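Local structure of protein male-specific lethal-3 (Drosophila melanogaster, 3M9Q) at residues 67-70 with 71-74; 88-91 with 92-95. The protein reads the H3K36me3 histone mark through its chromodomain, as part of the MSL histone acetyltransferase complex that doubles X-linked transcription in males. The protein carries 1 engineered substitution. All coordinates share one frame; numbering follows the deposited sequence. Where two conformers were deposited one is given.

Interaction 1 (67-70 with 71-74); sequences GWRP and SYDR
Tyr-72 N donates to Arg-69 O at 3.2 Å and Asp-73 N to Pro-70 O at 2.9 Å, two successive i to i+3 bonds, as in a short 3-10 segment. Both donors stand above the plane of the carbonyl they meet. Folded back over this turn, the Tyr-72 ring meets two side chains of 67-70, Trp-68 over one face and Arg-69 at its CE2 corner, the guanidinium and ring planes 54° apart. Trp-68 brings the edge of its six-membered ring, through CE3, to the phenol face, 3.9 Å from Tyr-72 CE2; planes inclined at 60° make the pair T-shaped (edge-to-face). Tyr-72 CE2 in turn sits over the centre of the Arg-69 guanidinium, 3.7 Å from Arg-69 CZ. In this chromodomain the turn occupies the loop joining antiparallel strands 57-65 and 74-76. Arg-69 CG is wedged between backbone N and carbonyl carbon (chi1 68°), from where an extended chain carries NE to a weak, bent hydrogen bond with Ser-71 OG (2.9 Å). An alanine in place of Tyr-72 would remove the ring that both touch and would probably leave the indole of Trp-68 and the guanidinium of Arg-69 freer to turn. Asp-73 OD1 accepts from a water that also donates to Arg-69 O, and is hydrogen-bonded to His-64 of strand 57-65.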
loop_
_atom_site.group_PDB
_atom_site.type_symbol
_atom_site.label_atom_id
_atom_site.label_comp_id
_atom_site.label_asym_id
_atom_site.label_seq_id
_atom_site.Cartn_x
_atom_site.Cartn_y
_atom_site.Cartn_z
ATOM N N GLY A 67 -13.603 -0.730 -4.086
ATOM C CA GLY A 67 -14.548 -1.620 -4.747
ATOM C C GLY A 67 -14.773 -2.905 -3.991
ATOM O O GLY A 67 -15.541 -3.770 -4.424
ATOM N N TRP A 68 -14.105 -3.030 -2.856
ATOM C CA TRP A 68 -14.276 -4.192 -1.971
ATOM C C TRP A 68 -14.937 -3.800 -0.663
ATOM O O TRP A 68 -14.864 -2.657 -0.224
ATOM C CB TRP A 68 -12.934 -4.862 -1.707
ATOM C CG TRP A 68 -12.357 -5.412 -2.954
ATOM C CD1 TRP A 68 -11.461 -4.806 -3.788
ATOM C CD2 TRP A 68 -12.668 -6.676 -3.545
ATOM N NE1 TRP A 68 -11.181 -5.631 -4.849
ATOM C CE2 TRP A 68 -11.910 -6.784 -4.723
ATOM C CE3 TRP A 68 -13.502 -7.738 -3.179
ATOM C CZ2 TRP A 68 -11.968 -7.908 -5.546
ATOM C CZ3 TRP A 68 -13.558 -8.851 -3.998
ATOM C CH2 TRP A 68 -12.794 -8.926 -5.165
ATOM N N ARG A 69 -15.606 -4.756 -0.038
ATOM C CA ARG A 69 -16.248 -4.482 1.257
ATOM C C ARG A 69 -15.192 -4.281 2.351
ATOM O O ARG A 69 -14.042 -4.701 2.196
ATOM C CB ARG A 69 -17.259 -5.563 1.628
ATOM C CG ARG A 69 -16.671 -6.900 1.924
ATOM C CD ARG A 69 -17.762 -7.877 2.305
ATOM N NE ARG A 69 -17.191 -9.171 2.644
ATOM C CZ ARG A 69 -17.168 -10.215 1.824
ATOM N NH1 ARG A 69 -17.704 -10.125 0.616
ATOM N NH2 ARG A 69 -16.619 -11.353 2.222
ATOM N N PRO A 70 -15.572 -3.595 3.440
ATOM C CA PRO A 70 -14.608 -3.229 4.473
ATOM C C PRO A 70 -13.929 -4.403 5.175
ATOM O O PRO A 70 -12.891 -4.221 5.806
ATOM C CB PRO A 70 -15.455 -2.445 5.479
ATOM C CG PRO A 70 -16.557 -1.885 4.693
ATOM C CD PRO A 70 -16.862 -2.905 3.631
ATOM N N SER A 71 -14.510 -5.588 5.097
ATOM C CA SER A 71 -13.918 -6.730 5.800
ATOM C C SER A 71 -12.526 -7.035 5.243
ATOM O O SER A 71 -11.718 -7.713 5.878
ATOM C CB SER A 71 -14.817 -7.965 5.725
ATOM O OG SER A 71 -15.005 -8.378 4.388
ATOM N N TYR A 72 -12.252 -6.505 4.058
ATOM C CA TYR A 72 -10.967 -6.740 3.374
ATOM C C TYR A 72 -9.892 -5.732 3.772
ATOM O O TYR A 72 -8.737 -5.838 3.363
ATOM C CB TYR A 72 -11.143 -6.700 1.854
ATOM C CG TYR A 72 -11.914 -7.865 1.279
ATOM C CD1 TYR A 72 -11.273 -9.044 0.925
ATOM C CD2 TYR A 72 -13.283 -7.777 1.066
ATOM C CE1 TYR A 72 -11.985 -10.110 0.385
ATOM C CE2 TYR A 72 -13.996 -8.829 0.530
ATOM C CZ TYR A 72 -13.344 -9.992 0.194
ATOM O OH TYR A 72 -14.067 -11.034 -0.344
ATOM N N ASP A 73 -10.285 -4.750 4.568
ATOM C CA ASP A 73 -9.357 -3.688 5.002
ATOM C C ASP A 73 -8.182 -4.310 5.764
ATOM O O ASP A 73 -8.361 -5.232 6.560
ATOM C CB ASP A 73 -10.052 -2.648 5.895
ATOM C CG ASP A 73 -11.147 -1.847 5.180
ATOM O OD1 ASP A 73 -11.297 -1.954 3.946
ATOM O OD2 ASP A 73 -11.863 -1.098 5.882
ATOM N N ARG A 74 -6.988 -3.776 5.522
ATOM C CA ARG A 74 -5.721 -4.301 6.080
ATOM C C ARG A 74 -4.752 -3.170 6.426
ATOM O O ARG A 74 -4.752 -2.144 5.771
ATOM C CB ARG A 74 -5.009 -5.199 5.042
ATOM C CG ARG A 74 -5.669 -6.514 4.694
ATOM C CD ARG A 74 -4.874 -7.221 3.599
ATOM N NE ARG A 74 -3.464 -6.835 3.604
ATOM C CZ ARG A 74 -2.765 -6.484 2.526
ATOM N NH1 ARG A 74 -3.318 -6.484 1.319
ATOM N NH2 ARG A 74 -1.494 -6.150 2.660
HETATM O O HOH W 1 -11.205 -3.345 1.557
#

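Interaction 2 (88-91 with 92-95); sequences NRQL and QREL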
loop_
_atom_site.group_PDB
_atom_site.type_symbol
_atom_site.label_atom_id
_atom_site.label_comp_id
_atom_site.label_asym_id
_atom_site.label_seq_id
_atom_site.Cartn_x
_atom_site.Cartn_y
_atom_site.Cartn_z
ATOM N N ASN A 88 2.685 5.357 -12.145
ATOM C CA ASN A 88 2.319 4.174 -11.357
ATOM C C ASN A 88 0.976 3.591 -11.787
ATOM O O ASN A 88 0.771 2.382 -11.730
ATOM C CB ASN A 88 2.369 4.454 -9.861
ATOM C CG ASN A 88 3.792 4.598 -9.361
ATOM O OD1 ASN A 88 4.717 4.007 -9.925
ATOM N ND2 ASN A 88 3.977 5.377 -8.311
ATOM N N ARG A 89 0.082 4.437 -12.280
ATOM C CA ARG A 89 -1.163 3.953 -12.881
ATOM C C ARG A 89 -0.885 3.101 -14.109
ATOM O O ARG A 89 -1.532 2.075 -14.352
ATOM C CB ARG A 89 -2.088 5.114 -13.253
ATOM C CG ARG A 89 -2.704 5.808 -12.057
ATOM C CD ARG A 89 -3.672 6.887 -12.475
ATOM N NE ARG A 89 -4.047 7.721 -11.342
ATOM C CZ ARG A 89 -5.054 8.583 -11.334
ATOM N NH1 ARG A 89 -5.823 8.745 -12.399
ATOM N NH2 ARG A 89 -5.296 9.280 -10.252
ATOM N N GLN A 90 0.082 3.539 -14.902
ATOM C CA GLN A 90 0.486 2.782 -16.088
ATOM C C GLN A 90 1.139 1.468 -15.678
ATOM O O GLN A 90 0.881 0.429 -16.269
ATOM C CB GLN A 90 1.416 3.592 -16.997
ATOM C CG GLN A 90 0.710 4.749 -17.712
ATOM C CD GLN A 90 -0.298 4.303 -18.758
ATOM O OE1 GLN A 90 -0.351 3.131 -19.146
ATOM N NE2 GLN A 90 -1.111 5.240 -19.216
ATOM N N LEU A 91 1.971 1.504 -14.646
ATOM C CA LEU A 91 2.601 0.279 -14.129
ATOM C C LEU A 91 1.526 -0.715 -13.709
ATOM O O LEU A 91 1.588 -1.902 -14.031
ATOM C CB LEU A 91 3.534 0.592 -12.957
ATOM C CG LEU A 91 4.157 -0.615 -12.252
ATOM C CD1 LEU A 91 5.026 -1.420 -13.214
ATOM C CD2 LEU A 91 4.968 -0.162 -11.051
ATOM N N GLN A 92 0.517 -0.215 -13.010
ATOM C CA GLN A 92 -0.586 -1.071 -12.570
ATOM C C GLN A 92 -1.250 -1.762 -13.771
ATOM O O GLN A 92 -1.533 -2.958 -13.743
ATOM C CB GLN A 92 -1.589 -0.235 -11.777
ATOM C CG GLN A 92 -2.843 -0.975 -11.353
ATOM C CD GLN A 92 -3.783 -0.057 -10.612
ATOM O OE1 GLN A 92 -3.861 1.135 -10.932
ATOM N NE2 GLN A 92 -4.465 -0.579 -9.594
ATOM N N ARG A 93 -1.476 -1.007 -14.840
ATOM C CA ARG A 93 -2.126 -1.558 -16.032
ATOM C C ARG A 93 -1.237 -2.593 -16.716
ATOM O O ARG A 93 -1.702 -3.620 -17.200
ATOM C CB ARG A 93 -2.522 -0.441 -17.004
ATOM C CG ARG A 93 -3.685 0.394 -16.475
ATOM C CD ARG A 93 -3.894 1.700 -17.209
ATOM N NE ARG A 93 -4.416 1.531 -18.567
ATOM C CZ ARG A 93 -5.705 1.430 -18.876
ATOM N NH1 ARG A 93 -6.634 1.408 -17.934
ATOM N NH2 ARG A 93 -6.064 1.317 -20.135
ATOM N N GLU A 94 0.056 -2.319 -16.730
ATOM C CA GLU A 94 1.037 -3.220 -17.336
ATOM C C GLU A 94 1.086 -4.542 -16.583
ATOM O O GLU A 94 1.071 -5.622 -17.174
ATOM C CB GLU A 94 2.415 -2.557 -17.326
ATOM C CG GLU A 94 3.550 -3.438 -17.810
ATOM C CD GLU A 94 4.852 -2.669 -17.947
ATOM O OE1 GLU A 94 4.861 -1.633 -18.649
ATOM O OE2 GLU A 94 5.863 -3.099 -17.356
ATOM N N LEU A 95 1.138 -4.438 -15.265
ATOM C CA LEU A 95 1.207 -5.620 -14.401
ATOM C C LEU A 95 -0.066 -6.452 -14.509
ATOM O O LEU A 95 -0.029 -7.687 -14.522
ATOM C CB LEU A 95 1.441 -5.225 -12.946
ATOM C CG LEU A 95 2.818 -4.663 -12.608
ATOM C CD1 LEU A 95 2.850 -4.214 -11.145
ATOM C CD2 LEU A 95 3.888 -5.717 -12.889
HETATM O O HOH W 2 -4.385 2.591 -13.757
HETATM O O HOH W 3 -2.386 1.832 -20.539
#
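Leu-91 and Leu-95, one helical turn apart, cross obliquely, the Leu-91 methyl CD1 lying 4.0 Å from the branch carbon Leu-95 CG. Leu-95 holds CG anti to its carbonyl carbon (chi1 -70°), which also lays that CG against the carbonyl oxygen Leu-91 O, 3.3 Å away. Both leucines pack on Tyr-29 of strand 25-29 and Leu-39 of strand 39-51, so this apolar flank is part of the surface by which helix 86-100 rests on the sheet. The assignment as alpha-helix follows from four consecutive i to i+4 backbone bonds, from Gln-92 N to Asn-88 O through Leu-95 N to Leu-91 O; a C-terminal helix packed on a small, curved antiparallel sheet is the usual chromodomain arrangement. Two waters bridge polar groups on the helix: one side chain to side chain, one side chain to backbone. The first donates to Gln-90 OE1 and accepts from Arg-93 NE, 2.8 Å from each, and lies in the guanidinium plane at its edge. The Arg-93 chain is bent at chi3 (71°), turning this edge and its NE toward the water, while Gln-90 NE2 bonds to Glu-86. The second water donates to Arg-89 O (3.0 Å) and to Gln-92 OE1 (3.2 Å). The extended Gln-92 side chain gives its NE2 to Leu-39 O and Thr-41 OG1, so one amide group faces both the bridging water and strand 39-51.

Overall arrangement
Along the chain the two contacts come in series, neither nested nor crossed: interaction 1 ends at Arg-74 before interaction 2 opens at Asn-88. Leaving strand 57-65, the chain rounds the 67-74 loop, where interaction 1 closes a tight turn; strand 74-76 then lies antiparallel to 57-65, with a backbone bond between Arg-74 and Ile-63, at one outer edge of the sheet. Strand 81-83, the other outer edge, leads to helix 86-100, whose Asn-88, Leu-91, Gln-92 and Leu-95 side chains meet strands of the sheet. The centres of interactions 1 and 2 are about 22 Å apart, and they do not touch; one shapes a loop between strands, the other links successive turns of the C-terminal helix, whose inner face packs on the sheet.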